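Local atomic coordinates of putative Nitroreductase (PDB entry 3EO7), a protein that probably acts as an FMN-dependent oxidoreductase of the nitroreductase family and carries bound flavin mononucleotide in a pocket built from both halves of its chain. Residues L193-L198 with L467-I472; S199-D204 with E322-L327; F375-I380 with G461-R466. All blocks are in the same frame, centred on the assembly; numbering follows the deposited sequence. Where two conformers were deposited one is given.

Contact 1 of 3, residues L193-L198 with L467-I472; sequences LGNIEL and LNLAAI
The carboxamide of N195 is the flat group here, and L469 meets its oxygen, not its faces. The methyl CD1 of L469 lies beyond N195 OD1 at 3.9 Å, close to the line of the C=O bond. This is a van der Waals touch, and no hydrogen bond crosses between 193-198 and 467-472. The polar work of the amide is done elsewhere. N195 OD1 accepts a hydrogen bond from Q465, one turn earlier on the same helix as L469. That donor and the L469 methyl lie on opposite sides of the amide plane. N195 ND2 is hydrogen-bonded to the backbone oxygens of S81 and A99, so both ends of the amide are tied and its rotation is fixed.

The second touch is apolar. L198 and L469 reach for each other tip to tip, L198 CD1 against L469 CD1 at 3.4 Å. That is tighter than a usual methyl contact. In L469 the CG stands beside the backbone N (chi1 -71°), and CD1 is carried across to both partners. Side chains bridge the helices, whose nearest CA atoms, of N195 and L469, are 9.3 Å apart.

M331 of helix 325-333 packs on both N195 and L469, and F356 of helix 347-358 packs on L198. Helices 181-202 and 452-473 belong to the two nitroreductase family regions of this chain, so the contact joins those regions in the core. The side chain of L469 is about 4 Å from that of R334, an FMN-binding residue. All three touching residues are buried. The chemistry implies a divided task: leucine methyls fill the gap, while the asparagine's polar atoms, shut away from water, are satisfied by its neighbours.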
ATOM      1  N   LEU A 193       1.277  -3.488   2.784  1.00 15.43           N
ATOM      2  CA  LEU A 193       0.657  -3.265   4.089  1.00 16.09           C
ATOM      3  C   LEU A 193      -0.758  -3.818   4.155  1.00 15.98           C
ATOM      4  O   LEU A 193      -1.140  -4.381   5.190  1.00 15.85           O
ATOM      5  CB  LEU A 193       0.630  -1.782   4.472  1.00 16.34           C
ATOM      6  CG  LEU A 193       1.981  -1.031   4.616  1.00 15.66           C
ATOM      7  CD1 LEU A 193       1.701   0.395   5.145  1.00 18.62           C
ATOM      8  CD2 LEU A 193       2.955  -1.798   5.522  1.00 18.35           C
ATOM      9  N   GLY A 194      -1.541  -3.640   3.072  1.00 14.96           N
ATOM     10  CA  GLY A 194      -2.896  -4.238   2.995  1.00 15.23           C
ATOM     11  C   GLY A 194      -2.811  -5.764   3.108  1.00 14.58           C
ATOM     12  O   GLY A 194      -3.603  -6.400   3.829  1.00 15.13           O
ATOM     13  N   ASN A 195      -1.848  -6.387   2.441  1.00 15.98           N
ATOM     14  CA  ASN A 195      -1.717  -7.856   2.584  1.00 15.01           C
ATOM     15  C   ASN A 195      -1.317  -8.248   3.997  1.00 15.82           C
ATOM     16  O   ASN A 195      -1.789  -9.254   4.526  1.00 17.07           O
ATOM     17  CB  ASN A 195      -0.673  -8.461   1.646  1.00 17.13           C
ATOM     18  CG  ASN A 195      -1.133  -8.582   0.240  1.00 14.78           C
ATOM     19  OD1 ASN A 195      -2.334  -8.426  -0.083  1.00 14.75           O
ATOM     20  ND2 ASN A 195      -0.189  -8.849  -0.641  1.00 15.00           N
ATOM     21  N   ILE A 196      -0.406  -7.494   4.591  1.00 16.39           N
ATOM     22  CA  ILE A 196       0.031  -7.808   5.956  1.00 16.69           C
ATOM     23  C   ILE A 196      -1.150  -7.814   6.924  1.00 16.78           C
ATOM     24  O   ILE A 196      -1.291  -8.753   7.718  1.00 14.73           O
ATOM     25  CB  ILE A 196       1.161  -6.900   6.412  1.00 15.26           C
ATOM     26  CG1 ILE A 196       2.419  -7.199   5.608  1.00 15.77           C
ATOM     27  CG2 ILE A 196       1.481  -7.052   7.964  1.00 15.84           C
ATOM     28  CD1 ILE A 196       3.535  -6.183   5.862  1.00 16.58           C
ATOM     29  N   GLU A 197      -2.011  -6.801   6.888  1.00 15.31           N
ATOM     30  CA  GLU A 197      -3.145  -6.835   7.807  1.00 18.83           C
ATOM     31  C   GLU A 197      -4.094  -8.009   7.535  1.00 15.49           C
ATOM     32  O   GLU A 197      -4.598  -8.625   8.479  1.00 16.46           O
ATOM     33  CB  GLU A 197      -3.938  -5.533   7.878  1.00 20.82           C
ATOM     34  CG  GLU A 197      -4.431  -5.027   6.614  1.00 23.25           C
ATOM     35  CD  GLU A 197      -5.959  -4.746   6.619  1.00 25.56           C
ATOM     36  OE1 GLU A 197      -6.783  -5.463   7.197  1.00 26.29           O
ATOM     37  OE2 GLU A 197      -6.342  -3.862   5.893  1.00 19.17           O
ATOM     38  N   LEU A 198      -4.326  -8.338   6.263  1.00 14.78           N
ATOM     39  CA  LEU A 198      -5.239  -9.451   5.936  1.00 15.19           C
ATOM     40  C   LEU A 198      -4.625 -10.825   6.257  1.00 15.47           C
ATOM     41  O   LEU A 198      -5.288 -11.696   6.824  1.00 15.58           O
ATOM     42  CB  LEU A 198      -5.710  -9.352   4.487  1.00 16.69           C
ATOM     43  CG  LEU A 198      -6.583  -8.109   4.256  1.00 12.90           C
ATOM     44  CD1 LEU A 198      -6.830  -7.865   2.716  1.00 16.20           C
ATOM     45  CD2 LEU A 198      -7.929  -8.234   5.069  1.00 16.23           C
ATOM     46  N   LEU A 467      -9.322  -3.237  -2.472  1.00 14.75           N
ATOM     47  CA  LEU A 467     -10.145  -3.181  -3.682  1.00 15.56           C
ATOM     48  C   LEU A 467      -9.741  -4.276  -4.677  1.00 15.81           C
ATOM     49  O   LEU A 467     -10.601  -4.895  -5.290  1.00 15.53           O
ATOM     50  CB  LEU A 467     -10.020  -1.795  -4.392  1.00 17.23           C
ATOM     51  CG  LEU A 467     -10.703  -0.575  -3.795  1.00 22.50           C
ATOM     52  CD1 LEU A 467     -10.164   0.738  -4.406  1.00 22.60           C
ATOM     53  CD2 LEU A 467     -12.234  -0.709  -4.035  1.00 21.21           C
ATOM     54  N   ASN A 468      -8.435  -4.482  -4.874  1.00 15.71           N
ATOM     55  CA  ASN A 468      -7.937  -5.502  -5.784  1.00 15.21           C
ATOM     56  C   ASN A 468      -8.406  -6.914  -5.350  1.00 16.39           C
ATOM     57  O   ASN A 468      -8.895  -7.684  -6.158  1.00 16.10           O
ATOM     58  CB  ASN A 468      -6.397  -5.485  -5.923  1.00 15.05           C
ATOM     59  CG  ASN A 468      -5.894  -4.456  -6.937  1.00 15.23           C
ATOM     60  OD1 ASN A 468      -5.333  -4.834  -7.974  1.00 16.52           O
ATOM     61  ND2 ASN A 468      -6.087  -3.170  -6.653  1.00 16.11           N
ATOM     62  N   LEU A 469      -8.250  -7.218  -4.069  1.00 15.75           N
ATOM     63  CA  LEU A 469      -8.634  -8.526  -3.523  1.00 15.40           C
ATOM     64  C   LEU A 469     -10.143  -8.726  -3.634  1.00 16.32           C
ATOM     65  O   LEU A 469     -10.606  -9.791  -4.095  1.00 15.90           O
ATOM     66  CB  LEU A 469      -8.129  -8.666  -2.094  1.00 16.48           C
ATOM     67  CG  LEU A 469      -6.603  -8.827  -1.949  1.00 15.43           C
ATOM     68  CD1 LEU A 469      -6.180  -8.748  -0.458  1.00 15.25           C
ATOM     69  CD2 LEU A 469      -6.113 -10.114  -2.631  1.00 15.32           C
ATOM     70  N   ALA A 470     -10.911  -7.711  -3.280  1.00 16.10           N
ATOM     71  CA  ALA A 470     -12.367  -7.805  -3.418  1.00 15.58           C
ATOM     72  C   ALA A 470     -12.785  -8.059  -4.872  1.00 14.65           C
ATOM     73  O   ALA A 470     -13.675  -8.879  -5.129  1.00 17.57           O
ATOM     74  CB  ALA A 470     -13.077  -6.571  -2.838  1.00 14.99           C
ATOM     75  N   ALA A 471     -12.155  -7.365  -5.810  1.00 15.70           N
ATOM     76  CA  ALA A 471     -12.475  -7.510  -7.226  1.00 16.23           C
ATOM     77  C   ALA A 471     -12.233  -8.939  -7.648  1.00 16.65           C
ATOM     78  O   ALA A 471     -13.087  -9.562  -8.256  1.00 16.36           O
ATOM     79  CB  ALA A 471     -11.622  -6.530  -8.102  1.00 14.64           C
ATOM     80  N   ILE A 472     -11.050  -9.465  -7.341  1.00 16.53           N
ATOM     81  CA  ILE A 472     -10.705 -10.836  -7.708  1.00 16.08           C
ATOM     82  C   ILE A 472     -11.643 -11.852  -7.061  1.00 16.04           C
ATOM     83  O   ILE A 472     -12.079 -12.787  -7.729  1.00 15.88           O
ATOM     84  CB  ILE A 472      -9.229 -11.155  -7.374  1.00 17.82           C
ATOM     85  CG1 ILE A 472      -8.282 -10.250  -8.191  1.00 17.70           C
ATOM     86  CG2 ILE A 472      -8.954 -12.690  -7.539  1.00 15.57           C
ATOM     87  CD1 ILE A 472      -8.465 -10.301  -9.721  1.00 17.41           C
TER

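Contact 2 of 3, residues S199-D204 with E322-L327; sequences SAAITD and ENLSDL
I202 faces two leucines, and its CG1-CD1 branch makes the close part of the contact. CG1 of I202 rests 4.0 Å from L324 CD1, while CD1 of I202 reaches on to L327 CD2, also at 4.0 Å. Both pairs cross at an angle. The I202 branch lies beside its own backbone N (chi1 -70°), which lets it serve both leucines. L327 has its CG swung the other way, opposite the backbone N (chi1 177°), and presents CD2 to the isoleucine. With an alanine at I202 the CG1-CD1 branch is gone, and L324 and L327 would probably lose their shared partner, with a gap opened between them and helix 181-202.

I202 ends helix 181-202, which closes with a Schellman motif: D204, with positive phi, is its C-prime residue, and its N bonds to A201 O while Y205 N bonds to A200 O. Across from it a helix begins. L324 is at the N-cap of helix 325-333, reached by a turn in which N323 and L324 both have positive phi. E322 O holds this turn with two bonds, from S325 N and from S325 OG, the latter 3.0 Å.

The looser part is at A201, which is partly exposed. Its CB stays 4.5 Å from L324 CD1, and L368 from a loop packs on both residues. The turn at E322 and N323 lies beyond, exposed to solvent.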
ATOM      1  N   SER A 199      -3.355 -10.979   5.900  0.50 16.20           N
ATOM      2  CA  SER A 199      -2.567 -12.182   6.188  0.50 16.65           C
ATOM      3  C   SER A 199      -2.479 -12.414   7.707  0.50 17.13           C
ATOM      4  O   SER A 199      -2.531 -13.537   8.182  0.50 16.82           O
ATOM      5  CB  SER A 199      -1.153 -12.001   5.621  0.50 16.16           C
ATOM      6  OG  SER A 199      -0.442 -13.217   5.665  0.50 18.57           O
ATOM      7  N   ALA A 200      -2.320 -11.321   8.448  1.00 17.34           N
ATOM      8  CA  ALA A 200      -2.273 -11.356   9.913  1.00 16.41           C
ATOM      9  C   ALA A 200      -3.609 -11.849  10.437  1.00 16.94           C
ATOM     10  O   ALA A 200      -3.633 -12.766  11.268  1.00 16.85           O
ATOM     11  CB  ALA A 200      -1.931  -9.986  10.450  1.00 16.13           C
ATOM     12  N   ALA A 201      -4.728 -11.304   9.937  1.00 15.18           N
ATOM     13  CA  ALA A 201      -6.039 -11.760  10.397  1.00 17.72           C
ATOM     14  C   ALA A 201      -6.176 -13.273  10.246  1.00 17.62           C
ATOM     15  O   ALA A 201      -6.659 -13.967  11.161  1.00 17.07           O
ATOM     16  CB  ALA A 201      -7.185 -11.033   9.650  1.00 17.23           C
ATOM     17  N   ILE A 202      -5.737 -13.768   9.095  1.00 16.78           N
ATOM     18  CA  ILE A 202      -5.810 -15.202   8.748  1.00 16.67           C
ATOM     19  C   ILE A 202      -5.051 -16.050   9.765  1.00 18.50           C
ATOM     20  O   ILE A 202      -5.483 -17.159  10.095  1.00 17.80           O
ATOM     21  CB  ILE A 202      -5.285 -15.468   7.293  1.00 17.06           C
ATOM     22  CG1 ILE A 202      -6.264 -14.889   6.249  1.00 17.67           C
ATOM     23  CG2 ILE A 202      -5.089 -16.981   7.015  1.00 17.66           C
ATOM     24  CD1 ILE A 202      -5.662 -14.730   4.843  1.00 15.46           C
ATOM     25  N   THR A 203      -3.963 -15.502  10.297  1.00 15.86           N
ATOM     26  CA  THR A 203      -3.071 -16.189  11.223  1.00 13.79           C
ATOM     27  C   THR A 203      -3.171 -15.706  12.697  1.00 13.28           C
ATOM     28  O   THR A 203      -2.281 -15.956  13.506  1.00 15.66           O
ATOM     29  CB  THR A 203      -1.626 -16.128  10.720  1.00 15.69           C
ATOM     30  OG1 THR A 203      -1.246 -14.777  10.520  1.00 15.49           O
ATOM     31  CG2 THR A 203      -1.460 -16.926   9.389  1.00 16.20           C
ATOM     32  N   ASP A 204      -4.281 -15.071  13.039  1.00 14.76           N
ATOM     33  CA  ASP A 204      -4.542 -14.589  14.402  1.00 16.28           C
ATOM     34  C   ASP A 204      -3.499 -13.623  14.955  1.00 15.44           C
ATOM     35  O   ASP A 204      -3.136 -13.676  16.130  1.00 14.91           O
ATOM     36  CB  ASP A 204      -4.785 -15.759  15.360  1.00 15.46           C
ATOM     37  CG  ASP A 204      -5.987 -16.555  14.990  1.00 22.03           C
ATOM     38  OD1 ASP A 204      -7.065 -15.967  14.812  1.00 23.20           O
ATOM     39  OD2 ASP A 204      -5.843 -17.775  14.891  1.00 21.74           O
ATOM     40  N   GLU A 322     -15.383 -20.252   4.821  1.00 24.71           N
ATOM     41  CA  GLU A 322     -15.143 -20.700   6.177  1.00 26.29           C
ATOM     42  C   GLU A 322     -13.686 -20.451   6.524  1.00 26.32           C
ATOM     43  O   GLU A 322     -12.801 -20.769   5.722  1.00 28.39           O
ATOM     44  CB  GLU A 322     -15.481 -22.191   6.329  1.00 28.52           C
ATOM     45  CG  GLU A 322     -15.204 -22.723   7.730  1.00 38.85           C
ATOM     46  N   ASN A 323     -13.454 -19.873   7.705  1.00 26.72           N
ATOM     47  CA  ASN A 323     -12.130 -19.530   8.203  1.00 25.66           C
ATOM     48  C   ASN A 323     -11.293 -18.754   7.187  1.00 24.76           C
ATOM     49  O   ASN A 323     -10.087 -18.952   7.080  1.00 23.54           O
ATOM     50  CB  ASN A 323     -11.385 -20.775   8.631  1.00 28.26           C
ATOM     51  CG  ASN A 323     -12.157 -21.581   9.643  1.00 32.11           C
ATOM     52  OD1 ASN A 323     -12.402 -22.769   9.435  1.00 40.94           O
ATOM     53  ND2 ASN A 323     -12.601 -20.924  10.715  1.00 32.94           N
ATOM     54  N   LEU A 324     -11.948 -17.861   6.449  1.00 23.43           N
ATOM     55  CA  LEU A 324     -11.274 -17.012   5.461  1.00 20.77           C
ATOM     56  C   LEU A 324     -10.578 -17.766   4.322  1.00 21.36           C
ATOM     57  O   LEU A 324      -9.691 -17.210   3.659  1.00 20.35           O
ATOM     58  CB  LEU A 324     -10.293 -16.048   6.159  1.00 22.74           C
ATOM     59  CG  LEU A 324     -10.877 -15.069   7.185  1.00 19.40           C
ATOM     60  CD1 LEU A 324      -9.796 -14.195   7.911  1.00 20.85           C
ATOM     61  CD2 LEU A 324     -11.908 -14.128   6.466  1.00 23.74           C
ATOM     62  N   SER A 325     -11.034 -18.992   4.057  1.00 21.41           N
ATOM     63  CA  SER A 325     -10.484 -19.832   3.006  1.00 21.08           C
ATOM     64  C   SER A 325     -10.495 -19.187   1.611  1.00 19.61           C
ATOM     65  O   SER A 325      -9.529 -19.343   0.854  1.00 20.14           O
ATOM     66  CB  SER A 325     -11.192 -21.204   2.977  1.00 23.28           C
ATOM     67  OG  SER A 325     -12.598 -21.065   2.781  1.00 26.11           O
ATOM     68  N   ASP A 326     -11.560 -18.469   1.275  0.50 18.87           N
ATOM     69  CA  ASP A 326     -11.650 -17.850  -0.045  0.50 18.51           C
ATOM     70  C   ASP A 326     -10.796 -16.577  -0.116  0.50 18.71           C
ATOM     71  O   ASP A 326     -10.375 -16.183  -1.197  0.50 16.87           O
ATOM     72  CB  ASP A 326     -13.113 -17.631  -0.445  0.50 19.20           C
ATOM     73  CG  ASP A 326     -13.903 -18.948  -0.503  0.50 18.06           C
ATOM     74  OD1 ASP A 326     -13.400 -19.930  -1.092  0.50 18.90           O
ATOM     75  OD2 ASP A 326     -15.033 -19.006   0.017  0.50 19.88           O
ATOM     76  N   LEU A 327     -10.558 -15.944   1.033  1.00 16.77           N
ATOM     77  CA  LEU A 327      -9.646 -14.811   1.116  1.00 17.64           C
ATOM     78  C   LEU A 327      -8.242 -15.352   0.833  1.00 18.41           C
ATOM     79  O   LEU A 327      -7.491 -14.757   0.064  1.00 18.78           O
ATOM     80  CB  LEU A 327      -9.723 -14.142   2.474  1.00 18.22           C
ATOM     81  CG  LEU A 327      -8.737 -12.974   2.654  1.00 17.83           C
ATOM     82  CD1 LEU A 327      -8.841 -11.868   1.564  1.00 20.13           C
ATOM     83  CD2 LEU A 327      -8.894 -12.420   4.072  1.00 17.44           C
TER

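Contact 3 of 3, residues F375-I380 with G461-R466; sequences FDLNLI and GHLGQR
L377 and L463 bring their backbones no nearer than 9.4 Å between CA atoms, a short 3-10 segment at 377-379 facing the regular helix at 461-466. Their side chains close that distance. L377 CD2 lies 3.9 Å from L463 CD1, and the other methyls pair too, L377 CD1 with L463 CD2 at 4.2 Å. The two forks thus meet methyl to methyl, at a slant. I380 adds its CG2 branch, 4.2 Å from L463 CD1, so this one methyl serves two partners. In L463 the CG lies beside the backbone N (chi1 -68°), which points the fork at the loop. No hydrogen bond crosses.

The loop keeps its own shape. D376 OD1 accepts from N378 N at 3.0 Å, an Asx turn, with the donor above the carboxylate plane. I380 N bonds back to L377 O, and both side chains point to L463.

D459, earlier on helix 452-473, bonds to the backbone N of F375 and of D376. T357 and Y358 of helix 347-358 pack on L463 as well. The loop leading from that helix into strand 381-390 passes along helix 452-473 here.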
ATOM      1  N   PHE A 375      -2.287   5.160   8.267  1.00 16.75           N
ATOM      2  CA  PHE A 375      -1.568   6.319   8.792  1.00 17.49           C
ATOM      3  C   PHE A 375      -2.573   7.410   9.105  1.00 18.89           C
ATOM      4  O   PHE A 375      -2.691   7.846  10.269  1.00 18.89           O
ATOM      5  CB  PHE A 375      -0.460   6.760   7.829  1.00 17.57           C
ATOM      6  CG  PHE A 375       0.584   5.725   7.649  1.00 17.93           C
ATOM      7  CD1 PHE A 375       1.455   5.434   8.689  1.00 18.53           C
ATOM      8  CD2 PHE A 375       0.718   5.028   6.459  1.00 18.92           C
ATOM      9  CE1 PHE A 375       2.413   4.456   8.553  1.00 22.01           C
ATOM     10  CE2 PHE A 375       1.664   4.043   6.325  1.00 21.96           C
ATOM     11  CZ  PHE A 375       2.533   3.770   7.363  1.00 22.42           C
ATOM     12  N   ASP A 376      -3.339   7.848   8.102  1.00 18.73           N
ATOM     13  CA  ASP A 376      -4.434   8.776   8.358  1.00 18.05           C
ATOM     14  C   ASP A 376      -5.393   8.868   7.192  1.00 18.15           C
ATOM     15  O   ASP A 376      -5.204   9.674   6.284  1.00 18.31           O
ATOM     16  CB  ASP A 376      -3.923  10.177   8.746  1.00 19.21           C
ATOM     17  CG  ASP A 376      -5.029  11.053   9.332  1.00 23.92           C
ATOM     18  OD1 ASP A 376      -6.197  10.668   9.231  1.00 20.76           O
ATOM     19  OD2 ASP A 376      -4.721  12.112   9.897  1.00 27.42           O
ATOM     20  N   LEU A 377      -6.428   8.044   7.215  1.00 19.95           N
ATOM     21  CA  LEU A 377      -7.453   8.063   6.153  1.00 20.60           C
ATOM     22  C   LEU A 377      -8.256   9.332   6.074  1.00 23.24           C
ATOM     23  O   LEU A 377      -8.855   9.644   5.029  1.00 22.27           O
ATOM     24  CB  LEU A 377      -8.362   6.860   6.261  1.00 23.51           C
ATOM     25  CG  LEU A 377      -7.799   5.537   5.782  1.00 22.31           C
ATOM     26  CD1 LEU A 377      -8.917   4.507   5.771  1.00 23.18           C
ATOM     27  CD2 LEU A 377      -7.185   5.681   4.388  1.00 24.26           C
ATOM     28  N   ASN A 378      -8.244  10.119   7.151  1.00 22.44           N
ATOM     29  CA  ASN A 378      -8.930  11.389   7.098  1.00 22.23           C
ATOM     30  C   ASN A 378      -8.361  12.340   6.046  1.00 22.59           C
ATOM     31  O   ASN A 378      -9.008  13.309   5.701  1.00 23.03           O
ATOM     32  CB  ASN A 378      -8.928  12.068   8.440  1.00 23.48           C
ATOM     33  CG  ASN A 378      -9.753  11.315   9.462  1.00 33.25           C
ATOM     34  OD1 ASN A 378     -10.867  10.851   9.169  1.00 38.69           O
ATOM     35  ND2 ASN A 378      -9.212  11.190  10.666  1.00 44.75           N
ATOM     36  N   LEU A 379      -7.155  12.052   5.542  1.00 18.06           N
ATOM     37  CA  LEU A 379      -6.501  12.890   4.572  1.00 18.01           C
ATOM     38  C   LEU A 379      -6.810  12.494   3.112  1.00 18.69           C
ATOM     39  O   LEU A 379      -6.375  13.175   2.191  1.00 22.58           O
ATOM     40  CB  LEU A 379      -4.994  12.843   4.791  1.00 18.42           C
ATOM     41  CG  LEU A 379      -4.490  13.190   6.198  1.00 19.15           C
ATOM     42  CD1 LEU A 379      -2.967  13.094   6.252  1.00 21.52           C
ATOM     43  CD2 LEU A 379      -4.971  14.586   6.599  1.00 21.65           C
ATOM     44  N   ILE A 380      -7.496  11.372   2.929  1.00 19.23           N
ATOM     45  CA  ILE A 380      -7.728  10.833   1.598  1.00 20.11           C
ATOM     46  C   ILE A 380      -9.215  10.889   1.241  1.00 18.89           C
ATOM     47  O   ILE A 380     -10.081  10.534   2.049  1.00 21.16           O
ATOM     48  CB  ILE A 380      -7.218   9.388   1.525  1.00 19.72           C
ATOM     49  CG1 ILE A 380      -5.669   9.394   1.563  1.00 28.13           C
ATOM     50  CG2 ILE A 380      -7.725   8.662   0.248  1.00 19.49           C
ATOM     51  CD1 ILE A 380      -5.147   8.128   1.856  1.00 31.46           C
ATOM     52  N   GLY A 461      -2.357   2.885  -1.384  1.00 14.70           N
ATOM     53  CA  GLY A 461      -2.016   1.517  -1.794  1.00 17.26           C
ATOM     54  C   GLY A 461      -2.692   0.465  -0.934  1.00 16.73           C
ATOM     55  O   GLY A 461      -3.086  -0.588  -1.424  1.00 15.67           O
ATOM     56  N   HIS A 462      -2.838   0.743   0.359  1.00 15.34           N
ATOM     57  CA  HIS A 462      -3.502  -0.153   1.300  1.00 16.12           C
ATOM     58  C   HIS A 462      -4.993  -0.281   0.893  1.00 17.11           C
ATOM     59  O   HIS A 462      -5.513  -1.388   0.718  1.00 15.08           O
ATOM     60  CB  HIS A 462      -3.285   0.376   2.725  1.00 16.45           C
ATOM     61  CG  HIS A 462      -3.868  -0.468   3.827  1.00 15.70           C
ATOM     62  ND1 HIS A 462      -3.557  -0.223   5.150  1.00 15.96           N
ATOM     63  CD2 HIS A 462      -4.733  -1.517   3.834  1.00 18.12           C
ATOM     64  CE1 HIS A 462      -4.215  -1.073   5.919  1.00 19.40           C
ATOM     65  NE2 HIS A 462      -4.926  -1.875   5.152  1.00 16.27           N
ATOM     66  N   LEU A 463      -5.673   0.839   0.702  1.00 15.23           N
ATOM     67  CA  LEU A 463      -7.053   0.818   0.171  1.00 15.39           C
ATOM     68  C   LEU A 463      -7.073   0.058  -1.157  1.00 14.32           C
ATOM     69  O   LEU A 463      -7.945  -0.781  -1.382  1.00 17.11           O
ATOM     70  CB  LEU A 463      -7.581   2.248  -0.006  1.00 14.96           C
ATOM     71  CG  LEU A 463      -7.830   3.064   1.261  1.00 16.01           C
ATOM     72  CD1 LEU A 463      -8.211   4.514   0.856  1.00 16.73           C
ATOM     73  CD2 LEU A 463      -8.935   2.410   2.150  1.00 16.03           C
ATOM     74  N   GLY A 464      -6.138   0.381  -2.039  1.00 14.93           N
ATOM     75  CA  GLY A 464      -6.037  -0.284  -3.328  1.00 15.43           C
ATOM     76  C   GLY A 464      -5.975  -1.799  -3.205  1.00 15.27           C
ATOM     77  O   GLY A 464      -6.629  -2.523  -3.936  1.00 15.40           O
ATOM     78  N   GLN A 465      -5.222  -2.305  -2.232  1.00 15.53           N
ATOM     79  CA  GLN A 465      -5.084  -3.755  -2.156  1.00 14.61           C
ATOM     80  C   GLN A 465      -6.406  -4.397  -1.749  1.00 15.63           C
ATOM     81  O   GLN A 465      -6.741  -5.474  -2.220  1.00 15.84           O
ATOM     82  CB  GLN A 465      -3.955  -4.166  -1.223  1.00 14.58           C
ATOM     83  CG  GLN A 465      -3.667  -5.656  -1.238  1.00 15.42           C
ATOM     84  CD  GLN A 465      -3.125  -6.199  -2.569  1.00 16.11           C
ATOM     85  OE1 GLN A 465      -2.921  -5.464  -3.521  1.00 15.23           O
ATOM     86  NE2 GLN A 465      -2.880  -7.519  -2.623  1.00 14.42           N
ATOM     87  N   ARG A 466      -7.144  -3.730  -0.851  1.00 14.95           N
ATOM     88  CA  ARG A 466      -8.434  -4.257  -0.445  1.00 14.82           C
ATOM     89  C   ARG A 466      -9.364  -4.283  -1.654  1.00 14.60           C
ATOM     90  O   ARG A 466     -10.090  -5.239  -1.851  1.00 15.38           O
ATOM     91  CB  ARG A 466      -9.021  -3.441   0.701  1.00 16.30           C
ATOM     92  CG  ARG A 466      -8.215  -3.542   2.008  1.00 17.78           C
ATOM     93  CD  ARG A 466      -8.885  -2.784   3.151  1.00 19.48           C
ATOM     94  NE  ARG A 466     -10.113  -3.425   3.646  1.00 18.42           N
ATOM     95  CZ  ARG A 466     -10.184  -4.197   4.733  1.00 20.32           C
ATOM     96  NH1 ARG A 466      -9.103  -4.439   5.432  1.00 19.08           N
ATOM     97  NH2 ARG A 466     -11.329  -4.732   5.126  1.00 17.13           N
TER

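In the fold
Along the chain, contact 2 closes before contact 3 opens, and contact 1 spans both. Contact 1 lies between the other two, its centre 12 Å from each; those two are 21 Å apart and do not touch. Helix 181-202 serves contacts 1 and 2 in succession. Helix 452-473 serves contacts 3 and 1. Polar links join contacts 1 and 3. E197 OE2 lies 2.6 Å from H462 NE2, a probable hydrogen bond, and the same oxygen forms a salt bridge with R466 NH1. The two helices thus connect the family regions 82-238 and 331-509 within one chain, with the side chain of N195 about 9 Å from the bound FMN.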